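Local coordinates for protein cysteine synthase 3 (Entamoeba histolytica, PDB 6KR5) that probably catalyses the pyridoxal-phosphate-dependent final step of cysteine synthesis, replacing the acetate of O-acetyl-L-serine with sulfide, at residues B[175-178]-B[183-186]; B[290-295]-B[300-305]. One frame throughout, in Å; residues are numbered along the deposited sequence.

Following the chain from the N terminus, helix 169-179 enters contact 1, which closes the short turn before 183-186, where strand 186-190 starts. Contact 2 comes later and closes the connection between helix 279-292 and strand 301-306. The two loops are in series, neither enclosing nor crossing the other. They meet in space because the two strands are parallel neighbours: Asp185 N lies 2.8 Å from Thr301 O, and Ile186 O lies 2.8 Å from Val303 N, both probable hydrogen bonds. Val303 packs against Ile176 and Ile302 against Ala292; as consecutive strand residues they point to opposite faces, so the contacts bring one helix to each face of the mixed sheet.

Contact 1: B[175-178]-B[183-186]; sequences EIWE and EVDI
Ile176 and Trp177, on the last turns of helix 169-179, receive Val184 where the chain turns back to start strand 186-190. The contact closes the connection from this helix into the parallel strand, in the domain built on the six-stranded mixed sheet of a fold type II pyridoxal-phosphate enzyme. The Ile176 side is the buried one. Its methyl CG2, set anti to the backbone N (chi1 of CG1 -66°), meets Val184 CG2 at 3.9 Å, and the two side chains cross at about a right angle. Both residues are buried and both also touch Val303 of strand 301-306, while Ile176 reaches Val200 of helix 195-207, so the aliphatic cluster lies between helices and sheet. The side chain of Ile176 is about 12 Å from the bound cofactor, too far to touch it, so this is structural packing.

The Trp177 side is slightly longer in its nearest approach and partly open to solvent. Its CB points away from 183-186, and the indole, with CG anti to the backbone N (chi1 -173°), swings back until CE3, on its six-membered ring, comes near Val184 CG1 at an oblique angle. Trp177 also lies against Lys207 and Lys208. Polar closure of the turn comes from Thr180, whose OG1 is hydrogen-bonded to both Ile176 O and Val184 N. One methyl spans the two sides: Val184 CG1 is 4.1 Å from Trp177 CE3 and 4.1 Å from Ile176 CG2.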
# COMPACT_ATOMS: atom_id res chain seq x y z
N GLU B 175 10.95 -8.70 14.21
CA GLU B 175 9.70 -7.97 14.41
C GLU B 175 8.64 -8.85 15.06
O GLU B 175 7.93 -8.41 15.96
CB GLU B 175 9.20 -7.43 13.07
CG GLU B 175 10.10 -6.36 12.48
CD GLU B 175 9.90 -6.16 11.00
OE1 GLU B 175 8.76 -6.36 10.53
OE2 GLU B 175 10.87 -5.80 10.31
N ILE B 176 8.51 -10.10 14.60
CA ILE B 176 7.55 -11.01 15.23
C ILE B 176 7.94 -11.28 16.68
O ILE B 176 7.09 -11.28 17.58
CB ILE B 176 7.43 -12.32 14.44
CG1 ILE B 176 6.83 -12.04 13.06
CG2 ILE B 176 6.59 -13.34 15.21
CD1 ILE B 176 7.06 -13.15 12.06
N TRP B 177 9.23 -11.51 16.92
CA TRP B 177 9.70 -11.78 18.27
C TRP B 177 9.39 -10.62 19.20
O TRP B 177 8.83 -10.81 20.28
CB TRP B 177 11.20 -12.07 18.25
CG TRP B 177 11.69 -12.51 19.59
CD1 TRP B 177 12.49 -11.80 20.45
CD2 TRP B 177 11.39 -13.74 20.25
NE1 TRP B 177 12.71 -12.53 21.60
CE2 TRP B 177 12.06 -13.73 21.49
CE3 TRP B 177 10.64 -14.87 19.89
CZ2 TRP B 177 11.98 -14.80 22.39
CZ3 TRP B 177 10.57 -15.93 20.78
CH2 TRP B 177 11.23 -15.88 22.02
N GLU B 178 9.72 -9.40 18.77
CA GLU B 178 9.50 -8.24 19.62
C GLU B 178 8.01 -7.93 19.78
O GLU B 178 7.54 -7.68 20.90
CB GLU B 178 10.23 -7.03 19.04
CG GLU B 178 11.75 -7.08 19.15
CD GLU B 178 12.26 -6.85 20.56
OE1 GLU B 178 11.60 -6.10 21.31
OE2 GLU B 178 13.32 -7.41 20.91
N GLU B 183 5.96 -14.51 22.58
CA GLU B 183 4.84 -15.43 22.75
C GLU B 183 4.54 -16.26 21.50
O GLU B 183 3.78 -17.22 21.61
CB GLU B 183 3.58 -14.67 23.15
CG GLU B 183 3.66 -13.92 24.49
CD GLU B 183 3.80 -14.86 25.67
OE1 GLU B 183 3.29 -15.99 25.59
OE2 GLU B 183 4.42 -14.46 26.69
N VAL B 184 5.11 -15.90 20.34
CA VAL B 184 4.79 -16.59 19.09
C VAL B 184 5.00 -18.09 19.26
O VAL B 184 6.05 -18.54 19.74
CB VAL B 184 5.64 -16.02 17.93
CG1 VAL B 184 7.13 -16.04 18.24
CG2 VAL B 184 5.35 -16.76 16.62
N ASP B 185 4.00 -18.87 18.85
CA ASP B 185 4.05 -20.32 18.96
C ASP B 185 4.12 -21.03 17.62
O ASP B 185 4.75 -22.08 17.52
CB ASP B 185 2.81 -20.84 19.70
CG ASP B 185 2.84 -20.54 21.19
OD1 ASP B 185 3.86 -20.87 21.84
OD2 ASP B 185 1.85 -19.97 21.70
N ILE B 186 3.43 -20.50 16.61
CA ILE B 186 3.36 -21.11 15.29
C ILE B 186 3.55 -19.98 14.29
O ILE B 186 3.00 -18.89 14.49
CB ILE B 186 2.02 -21.83 15.06
CG1 ILE B 186 1.73 -22.81 16.21
CG2 ILE B 186 2.01 -22.56 13.72
CD1 ILE B 186 0.40 -23.50 16.11

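Contact 2: B[290-295]-B[300-305]; sequences KEAGKV and KTIVII
The peptide joining Glu291 to Ala292 is the flat group that meets Ile302: the CD1 methyl of Ile302 lies off one face of it, 4.4 Å from Glu291 C. The second flat group, the Glu291 carboxylate, is turned to its ionic partners. Lys294 NZ meets Glu291 OE1 at 3.1 Å, from above the carboxylate plane and 45° out of it, in a salt bridge, while OE2 is paired with Lys212. Lys294 also bridges to Glu253, whose OE1 lies close to Glu291 OE1; the shared lysine would be expected to offset that like-charge approach.

Across the two segments the contact is apolar and narrow. Its evidence is a single methyl: Ile302 CD1 lies 3.7 Å from Ala292 CA and 3.8 Å from Ala292 CB. The isoleucine reaches this far because CG1 stands anti to its carbonyl carbon (chi1 -63°) and the chain then runs on extended (chi2 159°), whereas Ala292 offers no more than its backbone and one methyl. The backbone around it is held by Gly293 N bonded to Lys290 O at 3.1 Å, and Asn297 ND2 bonds Glu291 O.

Helix 279-292 thus rests here on one face of the mixed sheet, where strand 301-306 runs between the parallel strands 43-48 and 186-190: Ala292 also packs on Ile44, and Glu291 and Ile302 both touch Ile186.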
# COMPACT_ATOMS: atom_id res chain seq x y z
N LYS B 290 -7.16 -23.31 10.10
CA LYS B 290 -7.19 -24.75 10.34
C LYS B 290 -6.25 -25.13 11.47
O LYS B 290 -6.59 -25.95 12.33
CB LYS B 290 -6.84 -25.51 9.06
CG LYS B 290 -7.85 -25.30 7.96
CD LYS B 290 -7.56 -26.17 6.76
CE LYS B 290 -8.69 -26.06 5.76
NZ LYS B 290 -8.46 -26.85 4.52
N GLU B 291 -5.06 -24.52 11.49
CA GLU B 291 -4.14 -24.76 12.59
C GLU B 291 -4.77 -24.36 13.92
O GLU B 291 -4.64 -25.08 14.92
CB GLU B 291 -2.85 -23.98 12.34
CG GLU B 291 -1.69 -24.41 13.20
CD GLU B 291 -1.11 -25.74 12.77
OE1 GLU B 291 -1.36 -26.19 11.62
OE2 GLU B 291 -0.40 -26.34 13.59
N ALA B 292 -5.47 -23.22 13.95
CA ALA B 292 -6.12 -22.72 15.15
C ALA B 292 -7.27 -23.60 15.62
O ALA B 292 -7.75 -23.42 16.75
CB ALA B 292 -6.61 -21.29 14.91
N GLY B 293 -7.74 -24.52 14.79
CA GLY B 293 -8.79 -25.43 15.16
C GLY B 293 -8.34 -26.74 15.76
O GLY B 293 -9.18 -27.53 16.19
N LYS B 294 -7.03 -27.00 15.81
CA LYS B 294 -6.52 -28.26 16.34
C LYS B 294 -6.48 -28.21 17.86
O LYS B 294 -6.15 -27.18 18.45
CB LYS B 294 -5.13 -28.55 15.79
CG LYS B 294 -5.11 -28.64 14.27
CD LYS B 294 -3.72 -28.91 13.73
CE LYS B 294 -3.75 -29.05 12.22
NZ LYS B 294 -2.39 -29.15 11.65
N VAL B 295 -6.83 -29.33 18.49
CA VAL B 295 -7.01 -29.32 19.94
C VAL B 295 -5.70 -29.02 20.65
O VAL B 295 -5.69 -28.32 21.67
CB VAL B 295 -7.63 -30.65 20.42
CG1 VAL B 295 -7.78 -30.64 21.94
CG2 VAL B 295 -8.97 -30.87 19.76
N LYS B 300 -2.66 -20.98 21.82
CA LYS B 300 -1.38 -20.63 21.24
C LYS B 300 -1.48 -19.31 20.47
O LYS B 300 -2.56 -18.85 20.12
CB LYS B 300 -0.87 -21.74 20.32
CG LYS B 300 -0.37 -22.97 21.08
CD LYS B 300 0.37 -23.96 20.19
CE LYS B 300 0.84 -25.16 21.01
NZ LYS B 300 1.60 -26.14 20.19
N THR B 301 -0.31 -18.71 20.24
CA THR B 301 -0.19 -17.50 19.43
C THR B 301 0.30 -17.92 18.05
O THR B 301 1.44 -18.38 17.89
CB THR B 301 0.75 -16.49 20.07
OG1 THR B 301 0.20 -16.04 21.31
CG2 THR B 301 0.93 -15.27 19.16
N ILE B 302 -0.56 -17.75 17.05
CA ILE B 302 -0.32 -18.20 15.68
C ILE B 302 -0.12 -16.96 14.82
O ILE B 302 -1.00 -16.10 14.76
CB ILE B 302 -1.49 -19.05 15.18
CG1 ILE B 302 -1.61 -20.31 16.03
CG2 ILE B 302 -1.33 -19.40 13.71
CD1 ILE B 302 -2.97 -20.95 15.98
N VAL B 303 1.05 -16.85 14.18
CA VAL B 303 1.40 -15.69 13.36
C VAL B 303 1.40 -16.11 11.90
O VAL B 303 2.03 -17.10 11.53
CB VAL B 303 2.78 -15.12 13.75
CG1 VAL B 303 3.20 -14.02 12.76
CG2 VAL B 303 2.75 -14.57 15.17
N ILE B 304 0.71 -15.34 11.06
CA ILE B 304 0.51 -15.68 9.66
C ILE B 304 1.08 -14.54 8.82
O ILE B 304 0.66 -13.39 8.98
CB ILE B 304 -0.98 -15.89 9.34
CG1 ILE B 304 -1.61 -16.86 10.35
CG2 ILE B 304 -1.17 -16.42 7.92
CD1 ILE B 304 -3.09 -17.04 10.10
N ILE B 305 2.00 -14.86 7.92
CA ILE B 305 2.53 -13.86 6.99
C ILE B 305 1.51 -13.60 5.90
O ILE B 305 1.01 -14.54 5.27
CB ILE B 305 3.85 -14.34 6.37
CG1 ILE B 305 4.88 -14.68 7.44
CG2 ILE B 305 4.41 -13.28 5.42
CD1 ILE B 305 5.22 -13.50 8.34